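Local coordinates for beta-ketoacyl-[acyl-carrier-protein] synthase III (Pseudomonas aeruginosa, PDB 2X3E) that probably catalyses the first condensation of fatty acid synthesis, a decarboxylating reaction of acetyl-CoA with malonyl-ACP that gives 3-oxobutanoyl-ACP, at residues E172-G186 / G313-K325. The protein carries 1 engineered substitution. Sequence-based numbering, arbitrary orientation. Where two conformers were deposited one is given.
Sequences EEEGALLAFDLGSDG and GLTWGSVALRWPK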
loop_
_atom_site.group_PDB
_atom_site.type_symbol
_atom_site.label_atom_id
_atom_site.label_comp_id
_atom_site.label_asym_id
_atom_site.label_seq_id
_atom_site.Cartn_x
_atom_site.Cartn_y
_atom_site.Cartn_z
ATOM N N GLU A 172 -25.374 -9.158 8.685
ATOM C CA GLU A 172 -26.704 -8.538 8.816
ATOM C C GLU A 172 -26.717 -7.220 9.617
ATOM O O GLU A 172 -27.746 -6.540 9.674
ATOM C CB GLU A 172 -27.704 -9.539 9.407
ATOM C CG GLU A 172 -27.552 -9.810 10.904
ATOM C CD GLU A 172 -28.307 -11.052 11.359
ATOM O OE1 GLU A 172 -29.182 -11.548 10.606
ATOM O OE2 GLU A 172 -28.024 -11.540 12.478
ATOM N N GLU A 173 -25.586 -6.856 10.225
ATOM C CA GLU A 173 -25.489 -5.593 10.971
ATOM C C GLU A 173 -25.410 -4.397 10.034
ATOM O O GLU A 173 -24.711 -4.446 9.025
ATOM C CB GLU A 173 -24.243 -5.571 11.856
ATOM C CG GLU A 173 -24.274 -6.532 13.006
ATOM C CD GLU A 173 -23.104 -6.327 13.926
ATOM O OE1 GLU A 173 -22.079 -7.021 13.754
ATOM O OE2 GLU A 173 -23.200 -5.440 14.800
ATOM N N GLU A 174 -26.105 -3.315 10.383
ATOM C CA GLU A 174 -25.893 -2.045 9.700
ATOM C C GLU A 174 -24.406 -1.749 9.735
ATOM O O GLU A 174 -23.764 -1.931 10.772
ATOM C CB GLU A 174 -26.633 -0.906 10.399
ATOM C CG GLU A 174 -28.136 -0.953 10.256
ATOM C CD GLU A 174 -28.834 0.138 11.053
ATOM O OE1 GLU A 174 -28.174 0.821 11.869
ATOM O OE2 GLU A 174 -30.051 0.311 10.866
ATOM N N GLY A 175 -23.861 -1.314 8.603
ATOM C CA GLY A 175 -22.457 -0.909 8.522
ATOM C C GLY A 175 -21.532 -1.975 7.977
ATOM O O GLY A 175 -20.375 -1.693 7.676
ATOM N N ALA A 176 -22.030 -3.203 7.861
ATOM C CA ALA A 176 -21.264 -4.279 7.248
ATOM C C ALA A 176 -21.038 -3.978 5.772
ATOM O O ALA A 176 -21.953 -3.557 5.062
ATOM C CB ALA A 176 -21.973 -5.612 7.413
ATOM N N LEU A 177 -19.813 -4.193 5.316
ATOM C CA LEU A 177 -19.478 -3.990 3.913
ATOM C C LEU A 177 -20.064 -5.167 3.136
ATOM O O LEU A 177 -19.680 -6.308 3.368
ATOM C CB LEU A 177 -17.961 -3.906 3.730
ATOM C CG LEU A 177 -17.219 -2.879 4.585
ATOM C CD1 LEU A 177 -15.731 -2.926 4.263
ATOM C CD2 LEU A 177 -17.773 -1.475 4.402
ATOM N N LEU A 178 -20.992 -4.883 2.221
ATOM C CA LEU A 178 -21.842 -5.920 1.608
ATOM C C LEU A 178 -21.343 -6.536 0.295
ATOM O O LEU A 178 -21.524 -7.742 0.051
ATOM C CB LEU A 178 -23.246 -5.357 1.372
ATOM C CG LEU A 178 -24.029 -4.995 2.634
ATOM C CD1 LEU A 178 -25.369 -4.388 2.250
ATOM C CD2 LEU A 178 -24.209 -6.222 3.525
ATOM N N ALA A 179 -20.771 -5.706 -0.564
ATOM C CA ALA A 179 -20.303 -6.142 -1.872
ATOM C C ALA A 179 -19.280 -5.144 -2.375
ATOM O O ALA A 179 -19.392 -3.962 -2.076
ATOM C CB ALA A 179 -21.463 -6.233 -2.845
ATOM N N PHE A 180 -18.284 -5.626 -3.119
ATOM C CA PHE A 180 -17.265 -4.775 -3.718
ATOM C C PHE A 180 -17.230 -4.919 -5.233
ATOM O O PHE A 180 -17.574 -5.971 -5.786
ATOM C CB PHE A 180 -15.873 -5.139 -3.196
ATOM C CG PHE A 180 -15.571 -4.629 -1.827
ATOM C CD1 PHE A 180 -14.924 -3.418 -1.654
ATOM C CD2 PHE A 180 -15.891 -5.377 -0.711
ATOM C CE1 PHE A 180 -14.615 -2.956 -0.381
ATOM C CE2 PHE A 180 -15.591 -4.917 0.562
ATOM C CZ PHE A 180 -14.954 -3.711 0.721
ATOM N N ASP A 181 -16.828 -3.835 -5.890
ATOM C CA ASP A 181 -16.361 -3.856 -7.269
ATOM C C ASP A 181 -14.999 -3.189 -7.253
ATOM O O ASP A 181 -14.871 -2.090 -6.728
ATOM C CB ASP A 181 -17.287 -3.063 -8.190
ATOM C CG ASP A 181 -16.785 -3.031 -9.622
ATOM O OD1 ASP A 181 -16.747 -4.105 -10.269
ATOM O OD2 ASP A 181 -16.420 -1.942 -10.105
ATOM N N LEU A 182 -13.983 -3.852 -7.803
ATOM C CA LEU A 182 -12.624 -3.311 -7.812
ATOM C C LEU A 182 -11.927 -3.648 -9.124
ATOM O O LEU A 182 -11.973 -4.797 -9.577
ATOM C CB LEU A 182 -11.801 -3.891 -6.663
ATOM C CG LEU A 182 -12.290 -3.667 -5.231
ATOM C CD1 LEU A 182 -11.676 -4.701 -4.295
ATOM C CD2 LEU A 182 -11.968 -2.248 -4.769
ATOM N N GLY A 183 -11.279 -2.650 -9.721
ATOM C CA GLY A 183 -10.573 -2.848 -10.975
ATOM C C GLY A 183 -9.480 -1.835 -11.236
ATOM O O GLY A 183 -9.199 -0.945 -10.414
ATOM N N SER A 184 -8.855 -1.990 -12.395
ATOM C CA SER A 184 -7.783 -1.115 -12.829
ATOM C C SER A 184 -7.615 -1.213 -14.337
ATOM O O SER A 184 -8.014 -2.203 -14.955
ATOM C CB SER A 184 -6.468 -1.481 -12.124
ATOM O OG SER A 184 -5.920 -2.695 -12.618
ATOM N N ASP A 185 -7.040 -0.168 -14.925
ATOM C CA ASP A 185 -6.644 -0.185 -16.325
ATOM C C ASP A 185 -5.277 0.478 -16.428
ATOM O O ASP A 185 -5.174 1.685 -16.636
ATOM C CB ASP A 185 -7.669 0.538 -17.211
ATOM C CG ASP A 185 -7.269 0.543 -18.674
ATOM O OD1 ASP A 185 -6.258 -0.109 -19.012
ATOM O OD2 ASP A 185 -7.958 1.192 -19.491
ATOM N N GLY A 186 -4.233 -0.332 -16.268
ATOM C CA GLY A 186 -2.865 0.135 -16.395
ATOM C C GLY A 186 -2.447 0.537 -17.795
ATOM O O GLY A 186 -1.367 1.092 -17.980
ATOM N N GLY A 313 -3.946 5.320 -12.161
ATOM C CA GLY A 313 -3.627 3.898 -12.238
ATOM C C GLY A 313 -3.735 3.346 -13.656
ATOM O O GLY A 313 -2.761 2.815 -14.176
ATOM N N LEU A 314 -4.906 3.426 -14.291
ATOM C CA LEU A 314 -6.156 3.891 -13.696
ATOM C C LEU A 314 -6.700 2.857 -12.714
ATOM O O LEU A 314 -6.392 1.666 -12.825
ATOM C CB LEU A 314 -7.209 4.130 -14.788
ATOM C CG LEU A 314 -6.856 5.165 -15.860
ATOM C CD1 LEU A 314 -7.958 5.264 -16.919
ATOM C CD2 LEU A 314 -6.592 6.519 -15.232
ATOM N N THR A 315 -7.507 3.329 -11.772
ATOM C CA THR A 315 -8.184 2.491 -10.785
ATOM C C THR A 315 -9.636 2.917 -10.645
ATOM O O THR A 315 -9.989 4.059 -10.931
ATOM C CB THR A 315 -7.541 2.621 -9.386
ATOM O OG1 THR A 315 -7.417 4.011 -9.034
ATOM C CG2 THR A 315 -6.180 1.949 -9.354
ATOM N N TRP A 316 -10.473 1.989 -10.190
ATOM C CA TRP A 316 -11.850 2.298 -9.838
ATOM C C TRP A 316 -12.374 1.244 -8.885
ATOM O O TRP A 316 -11.784 0.160 -8.733
ATOM C CB TRP A 316 -12.736 2.329 -11.085
ATOM C CG TRP A 316 -12.803 1.003 -11.770
ATOM C CD1 TRP A 316 -13.578 -0.061 -11.425
ATOM C CD2 TRP A 316 -12.025 0.589 -12.897
ATOM N NE1 TRP A 316 -13.333 -1.121 -12.274
ATOM C CE2 TRP A 316 -12.385 -0.744 -13.188
ATOM C CE3 TRP A 316 -11.057 1.217 -13.688
ATOM C CZ2 TRP A 316 -11.815 -1.458 -14.248
ATOM C CZ3 TRP A 316 -10.489 0.504 -14.738
ATOM C CH2 TRP A 316 -10.872 -0.814 -15.010
ATOM N N GLY A 317 -13.499 1.552 -8.259
ATOM C CA GLY A 317 -14.204 0.568 -7.451
ATOM C C GLY A 317 -15.353 1.160 -6.674
ATOM O O GLY A 317 -15.459 2.382 -6.533
ATOM N N SER A 318 -16.225 0.286 -6.186
ATOM C CA SER A 318 -17.328 0.705 -5.339
ATOM C C SER A 318 -17.576 -0.329 -4.246
ATOM O O SER A 318 -17.163 -1.485 -4.360
ATOM C CB SER A 318 -18.604 0.893 -6.161
ATOM O OG SER A 318 -18.376 1.729 -7.279
ATOM N N VAL A 319 -18.246 0.121 -3.188
ATOM C CA VAL A 319 -18.625 -0.720 -2.050
ATOM C C VAL A 319 -20.043 -0.364 -1.632
ATOM O O VAL A 319 -20.374 0.820 -1.548
ATOM C CB VAL A 319 -17.720 -0.466 -0.832
ATOM C CG1 VAL A 319 -17.951 -1.538 0.236
ATOM C CG2 VAL A 319 -16.259 -0.416 -1.242
ATOM N N ALA A 320 -20.871 -1.373 -1.371
ATOM C CA ALA A 320 -22.228 -1.161 -0.868
ATOM C C ALA A 320 -22.263 -1.473 0.621
ATOM O O ALA A 320 -21.628 -2.422 1.069
ATOM C CB ALA A 320 -23.216 -2.056 -1.602
ATOM N N LEU A 321 -23.013 -0.674 1.372
ATOM C CA LEU A 321 -23.280 -0.939 2.783
ATOM C C LEU A 321 -24.561 -0.223 3.193
ATOM O O LEU A 321 -25.010 0.690 2.506
ATOM C CB LEU A 321 -22.111 -0.464 3.659
ATOM C CG LEU A 321 -21.884 1.050 3.815
ATOM C CD1 LEU A 321 -20.929 1.335 4.986
ATOM C CD2 LEU A 321 -21.352 1.684 2.519
ATOM N N ARG A 322 -25.160 -0.650 4.299
ATOM C CA ARG A 322 -26.210 0.142 4.930
ATOM C C ARG A 322 -25.544 0.985 6.003
ATOM O O ARG A 322 -24.712 0.484 6.756
ATOM C CB ARG A 322 -27.308 -0.746 5.512
ATOM C CG ARG A 322 -28.140 -1.454 4.435
ATOM C CD ARG A 322 -29.277 -2.268 5.032
ATOM N NE ARG A 322 -28.782 -3.222 6.025
ATOM C CZ ARG A 322 -29.179 -3.298 7.299
ATOM N NH1 ARG A 322 -30.127 -2.493 7.789
ATOM N NH2 ARG A 322 -28.635 -4.212 8.094
ATOM N N TRP A 323 -25.877 2.273 6.045
ATOM C CA TRP A 323 -25.166 3.208 6.917
ATOM C C TRP A 323 -25.566 2.958 8.369
ATOM O O TRP A 323 -26.762 2.888 8.673
ATOM C CB TRP A 323 -25.455 4.663 6.520
ATOM C CG TRP A 323 -24.680 5.662 7.339
ATOM C CD1 TRP A 323 -25.176 6.518 8.272
ATOM C CD2 TRP A 323 -23.267 5.872 7.312
ATOM N NE1 TRP A 323 -24.161 7.261 8.822
ATOM C CE2 TRP A 323 -22.975 6.882 8.248
ATOM C CE3 TRP A 323 -22.219 5.303 6.585
ATOM C CZ2 TRP A 323 -21.676 7.339 8.477
ATOM C CZ3 TRP A 323 -20.923 5.760 6.812
ATOM C CH2 TRP A 323 -20.668 6.767 7.755
ATOM N N PRO A 324 -24.572 2.800 9.265
ATOM C CA PRO A 324 -24.862 2.523 10.662
ATOM C C PRO A 324 -25.074 3.794 11.469
ATOM O O PRO A 324 -24.865 4.900 10.962
ATOM C CB PRO A 324 -23.596 1.808 11.131
ATOM C CG PRO A 324 -22.512 2.456 10.354
ATOM C CD PRO A 324 -23.116 2.851 9.024
ATOM N N LYS A 325 -25.474 3.626 12.721
ATOM C CA LYS A 325 -25.630 4.751 13.638
ATOM C C LYS A 325 -24.254 5.177 14.143
ATOM O O LYS A 325 -23.647 4.484 14.964
ATOM C CB LYS A 325 -26.530 4.361 14.810
ATOM C CG LYS A 325 -27.932 3.919 14.388
ATOM C CD LYS A 325 -28.714 3.327 15.550
ATOM C CE LYS A 325 -30.076 2.816 15.099
ATOM N NZ LYS A 325 -29.964 1.712 14.092
HETATM O O HOH W 1 -25.982 -5.310 6.679
HETATM O O HOH W 2 -25.810 0.952 13.738
HETATM O O HOH W 3 -31.961 1.684 11.744
HETATM O O HOH W 4 -24.393 -2.959 5.859
HETATM O O HOH W 5 -14.387 -3.793 -12.013
#
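Val319 lays CG1 over one face of the Phe180 ring, a CH-pi contact in the conformer given, whose exact placing is doubtful. The two residues form a non-hydrogen-bonded pair of antiparallel strands 177-184 and 315-322. These lie side by side in the sheet of the C-terminal half of the thiolase fold, although 126 residues separate the segments. Strand 177-184 is the outer one of this sheet, and Leu177 also bonds through its backbone to Ala6. Asp181 N donates to Ser318 O at 2.8 Å, and Gly183 and Trp316 are bonded both ways. Leu177 CD2 continues the apolar row, 4.3 Å from Leu321 CD1. Helix 114-127 packs on this side, and Leu130 of the second subunit also meets Phe180. Thr315 points to the same face, about 6 Å from the side chain of Ala112, the engineered residue at a predicted active-site position. Its OG1 bonds to Thr113 OG1.

On the other face, the Trp316 indole lies flat over the backbone of strand 177-184. With chi1 at 63°, its CG sits between backbone N and carbonyl carbon, which folds the ring across Gly183 and Ser184. Asp181 OD2 approaches the indole at its edge, and water 5 joins Asp181 OD1 to Trp316 NE1. The carboxylate forms salt bridges to Arg232 and Arg236 and a hydrogen bond to Ser229, tying strand 177-184 to helix 215-237. Ser318 OG, bonded to Ser229, links the other strand.

The polar edge lies beyond the strands, where residues 173-176 make a type II turn. The Arg322 guanidinium lies beneath Glu174 CA. Lys325 NZ makes a salt bridge to Glu174 OE1 at 3.0 Å, meeting that oxygen on its syn side, 27° out of the carboxylate plane.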